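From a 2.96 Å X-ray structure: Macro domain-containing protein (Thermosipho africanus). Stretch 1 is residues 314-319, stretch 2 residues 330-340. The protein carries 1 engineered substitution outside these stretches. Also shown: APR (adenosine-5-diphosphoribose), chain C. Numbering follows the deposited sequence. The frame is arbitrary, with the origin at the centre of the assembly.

Stretch 1, residues 314-319: FLLFPT
Stretch 2, residues 330-340: KGIESGLRWIV

A β-strand, residues 314-318, packs against an α-helix that spans all of residues 330-340, and the two run in nearly opposite directions, with 150° between their N-to-C axes and a closest axial approach of 8.6 Å. The strand is extended, with phi from about -70° to -122° and psi from 100° to 123°; T319 leaves it at -107°/2°. The helix stays close to the ideal, with phi from -48° to -76° and psi from -33° to -58°. Its backbone is held by i to i+4 hydrogen bonds, among them L336 N to I332 O at 2.8 Å and I339 N to G335 O at 3.0 Å. The register is set by two pairs: CA of F317 lies 6.6 Å from CA of G335, and CA of L315 lies 9.4 Å from CA of I339, so the helix is closer to the strand at the first pair than at the second.

No hydrogen bond joins the stretches. The helix backbone is engaged in its own i to i+4 bonds, and the contact, which buries 338 Å² in total, is one of packing.

The centre of that packing is an aromatic ring set against helix backbone. F317 is the residue most covered by the other stretch. Its CA-to-CB bond points sideways, but chi1 of -167° (t) and chi2 of -64° carry the ring's end to the helix. There F317 CZ sits 3.5 Å from G335 CA and 3.6 Å from L336 N, while I332 O meets the ring edge, 3.5 Å from F317 CZ. G335 makes this possible: a CB built there would point toward the strand and fall 2.3 Å from F317 CZ, a clash. A second glycine, G331, lies one turn earlier, where the end of the strand passes close; P318 O is 3.9 Å from G331 O. These two oxygens are both acceptors and merely lie near each other.

Apolar side chains complete the interface. I339, whose CB points toward the strand, has chi1 of -69° (m) and chi2 of 174° (t), an extended branch that places CD1 3.8 Å from F317 CE2, at the ring edge, and 3.8 Å from L315 CD2. L315 also points toward the helix; with chi1 t and chi2 of 63° (p), its CD1 reaches W338 CZ3 at 3.8 Å. W338 (chi1 -173°, t; chi2 95°) points toward the strand and remains partly exposed. L336 directs its CB away, yet its CG comes within 4.2 Å of F317 CZ. Buried leucine, isoleucine and phenylalanine suit these places because they fill space without leaving polar groups unsatisfied.

The strand alternates: F314 and L316 are buried but out of the helix's reach. On the helix, K330, E333 and R337 make no contact with the strand, as suits charged residues. Just beyond the strand, T319 (chi1 66°, p) places OG1 3.0 Å from O2B of the bound ADP-ribose, within hydrogen-bonding distance.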

# COMPACT_ATOMS: atom_id res chain seq x y z
N PHE A 314 11.31 -12.05 -6.95
CA PHE A 314 10.02 -12.64 -7.36
C PHE A 314 10.22 -14.13 -7.64
O PHE A 314 11.08 -14.47 -8.46
CB PHE A 314 9.47 -11.93 -8.60
CG PHE A 314 8.90 -10.56 -8.32
CD1 PHE A 314 9.73 -9.47 -8.14
CD2 PHE A 314 7.53 -10.38 -8.20
CE1 PHE A 314 9.20 -8.22 -7.88
CE2 PHE A 314 7.01 -9.13 -7.94
CZ PHE A 314 7.84 -8.04 -7.78
N LEU A 315 9.45 -14.97 -6.94
CA LEU A 315 9.41 -16.44 -7.17
C LEU A 315 8.22 -16.74 -8.07
O LEU A 315 7.09 -16.44 -7.66
CB LEU A 315 9.29 -17.16 -5.82
CG LEU A 315 9.31 -18.69 -5.89
CD1 LEU A 315 10.64 -19.19 -6.43
CD2 LEU A 315 9.03 -19.30 -4.53
N LEU A 316 8.47 -17.25 -9.27
CA LEU A 316 7.43 -17.69 -10.23
C LEU A 316 7.07 -19.14 -9.91
O LEU A 316 7.93 -20.02 -10.08
CB LEU A 316 7.95 -17.51 -11.66
CG LEU A 316 8.39 -16.08 -12.00
CD1 LEU A 316 9.02 -16.02 -13.37
CD2 LEU A 316 7.21 -15.12 -11.90
N PHE A 317 5.85 -19.36 -9.43
CA PHE A 317 5.33 -20.64 -8.90
C PHE A 317 4.22 -21.15 -9.81
O PHE A 317 3.09 -20.71 -9.71
CB PHE A 317 4.82 -20.43 -7.48
CG PHE A 317 4.56 -21.70 -6.71
CD1 PHE A 317 3.57 -22.58 -7.11
CD2 PHE A 317 5.30 -21.99 -5.57
CE1 PHE A 317 3.33 -23.74 -6.40
CE2 PHE A 317 5.05 -23.15 -4.86
CZ PHE A 317 4.07 -24.02 -5.27
N PRO A 318 4.50 -22.11 -10.72
CA PRO A 318 3.46 -22.65 -11.59
C PRO A 318 2.45 -23.51 -10.82
O PRO A 318 2.86 -24.51 -10.23
CB PRO A 318 4.25 -23.49 -12.61
CG PRO A 318 5.50 -23.90 -11.87
CD PRO A 318 5.82 -22.72 -10.96
N THR A 319 1.17 -23.10 -10.83
CA THR A 319 0.04 -23.78 -10.15
C THR A 319 -0.87 -24.48 -11.16
O THR A 319 -1.89 -25.04 -10.71
CB THR A 319 -0.81 -22.78 -9.35
OG1 THR A 319 -1.45 -21.90 -10.28
CG2 THR A 319 -0.01 -21.97 -8.35
N LYS A 330 -0.71 -31.74 -7.25
CA LYS A 330 0.63 -32.37 -7.39
C LYS A 330 1.64 -31.31 -7.86
O LYS A 330 2.81 -31.41 -7.47
CB LYS A 330 0.55 -33.56 -8.36
CG LYS A 330 -0.26 -34.73 -7.82
CD LYS A 330 -0.39 -35.90 -8.76
CE LYS A 330 -1.46 -36.87 -8.31
NZ LYS A 330 -1.70 -37.94 -9.32
N GLY A 331 1.19 -30.34 -8.67
CA GLY A 331 2.00 -29.20 -9.14
C GLY A 331 2.35 -28.25 -8.01
O GLY A 331 3.46 -27.66 -8.04
N ILE A 332 1.44 -28.09 -7.05
CA ILE A 332 1.61 -27.23 -5.85
C ILE A 332 2.54 -27.95 -4.86
O ILE A 332 3.56 -27.35 -4.47
CB ILE A 332 0.24 -26.89 -5.24
CG1 ILE A 332 -0.56 -25.98 -6.17
CG2 ILE A 332 0.39 -26.29 -3.85
CD1 ILE A 332 -2.01 -25.78 -5.76
N GLU A 333 2.19 -29.18 -4.48
CA GLU A 333 3.00 -30.03 -3.55
C GLU A 333 4.46 -30.00 -4.01
O GLU A 333 5.34 -29.75 -3.17
CB GLU A 333 2.43 -31.45 -3.50
CG GLU A 333 3.02 -32.30 -2.38
CD GLU A 333 2.02 -33.16 -1.62
OE1 GLU A 333 0.90 -33.37 -2.15
OE2 GLU A 333 2.35 -33.60 -0.50
N SER A 334 4.68 -30.22 -5.31
CA SER A 334 6.01 -30.17 -5.97
C SER A 334 6.70 -28.83 -5.68
O SER A 334 7.81 -28.84 -5.13
CB SER A 334 5.88 -30.38 -7.45
OG SER A 334 7.14 -30.24 -8.08
N GLY A 335 6.06 -27.72 -6.04
CA GLY A 335 6.58 -26.35 -5.87
C GLY A 335 6.92 -26.05 -4.42
O GLY A 335 7.95 -25.41 -4.17
N LEU A 336 6.07 -26.49 -3.48
CA LEU A 336 6.26 -26.26 -2.02
C LEU A 336 7.51 -27.02 -1.56
O LEU A 336 8.32 -26.42 -0.83
CB LEU A 336 5.01 -26.69 -1.26
CG LEU A 336 3.78 -25.80 -1.47
CD1 LEU A 336 2.51 -26.49 -0.98
CD2 LEU A 336 3.97 -24.47 -0.76
N ARG A 337 7.66 -28.27 -1.98
CA ARG A 337 8.87 -29.10 -1.72
C ARG A 337 10.09 -28.35 -2.24
O ARG A 337 11.08 -28.24 -1.50
CB ARG A 337 8.75 -30.47 -2.38
CG ARG A 337 9.99 -31.34 -2.26
CD ARG A 337 9.73 -32.81 -2.58
NE ARG A 337 8.71 -33.40 -1.72
CZ ARG A 337 8.90 -33.84 -0.47
NH1 ARG A 337 10.09 -33.75 0.10
NH2 ARG A 337 7.89 -34.35 0.20
N TRP A 338 10.01 -27.84 -3.48
CA TRP A 338 11.10 -27.06 -4.12
C TRP A 338 11.54 -25.95 -3.16
O TRP A 338 12.75 -25.84 -2.90
CB TRP A 338 10.67 -26.49 -5.48
CG TRP A 338 11.81 -25.84 -6.21
CD1 TRP A 338 12.61 -26.41 -7.15
CD2 TRP A 338 12.29 -24.49 -6.04
NE1 TRP A 338 13.55 -25.52 -7.58
CE2 TRP A 338 13.38 -24.33 -6.92
CE3 TRP A 338 11.91 -23.41 -5.24
CZ2 TRP A 338 14.10 -23.14 -7.01
CZ3 TRP A 338 12.61 -22.23 -5.33
CH2 TRP A 338 13.69 -22.10 -6.21
N ILE A 339 10.58 -25.16 -2.65
CA ILE A 339 10.83 -24.02 -1.73
C ILE A 339 11.60 -24.54 -0.51
O ILE A 339 12.68 -23.99 -0.21
CB ILE A 339 9.52 -23.31 -1.36
CG1 ILE A 339 8.94 -22.57 -2.57
CG2 ILE A 339 9.71 -22.38 -0.17
CD1 ILE A 339 7.57 -21.97 -2.33
N VAL A 340 11.07 -25.57 0.15
CA VAL A 340 11.67 -26.18 1.37
C VAL A 340 13.13 -26.58 1.07
O VAL A 340 14.00 -26.29 1.91
CB VAL A 340 10.84 -27.38 1.87
CG1 VAL A 340 11.59 -28.22 2.89
CG2 VAL A 340 9.50 -26.94 2.45
N1 APR C . -2.21 -9.84 -1.91
C2 APR C . -2.59 -11.04 -1.47
N3 APR C . -3.37 -11.95 -2.07
C4 APR C . -3.77 -11.51 -3.27
C5 APR C . -3.47 -10.30 -3.85
C6 APR C . -2.64 -9.42 -3.12
N6 APR C . -2.26 -8.22 -3.56
N7 APR C . -4.07 -10.20 -5.10
C8 APR C . -4.72 -11.34 -5.25
N9 APR C . -4.57 -12.17 -4.16
C1' APR C . -5.14 -13.51 -3.97
C2' APR C . -6.49 -13.72 -4.66
O2' APR C . -7.56 -13.42 -3.80
C3' APR C . -6.45 -15.20 -5.06
O3' APR C . -7.34 -15.96 -4.25
O4' APR C . -4.26 -14.44 -4.52
C4' APR C . -4.99 -15.64 -4.87
C5' APR C . -4.33 -16.31 -6.06
O5' APR C . -4.30 -15.39 -7.20
PA APR C . -4.50 -15.91 -8.72
O1A APR C . -3.67 -15.07 -9.63
O2A APR C . -5.96 -16.02 -9.01
O3A APR C . -3.86 -17.38 -8.67
PB APR C . -4.30 -18.83 -9.21
O1B APR C . -5.65 -19.15 -8.65
O2B APR C . -3.19 -19.80 -8.95
O5D APR C . -4.43 -18.57 -10.79
C5D APR C . -3.25 -18.64 -11.64
O4D APR C . -4.00 -16.84 -13.07
O1D APR C . -2.43 -15.48 -12.08
C1D APR C . -2.84 -16.04 -13.28
O2D APR C . -1.06 -16.49 -14.96
C2D APR C . -1.74 -16.98 -13.82
O3D APR C . -3.00 -18.37 -15.40
C3D APR C . -2.47 -18.29 -14.08
C4D APR C . -3.60 -18.23 -13.05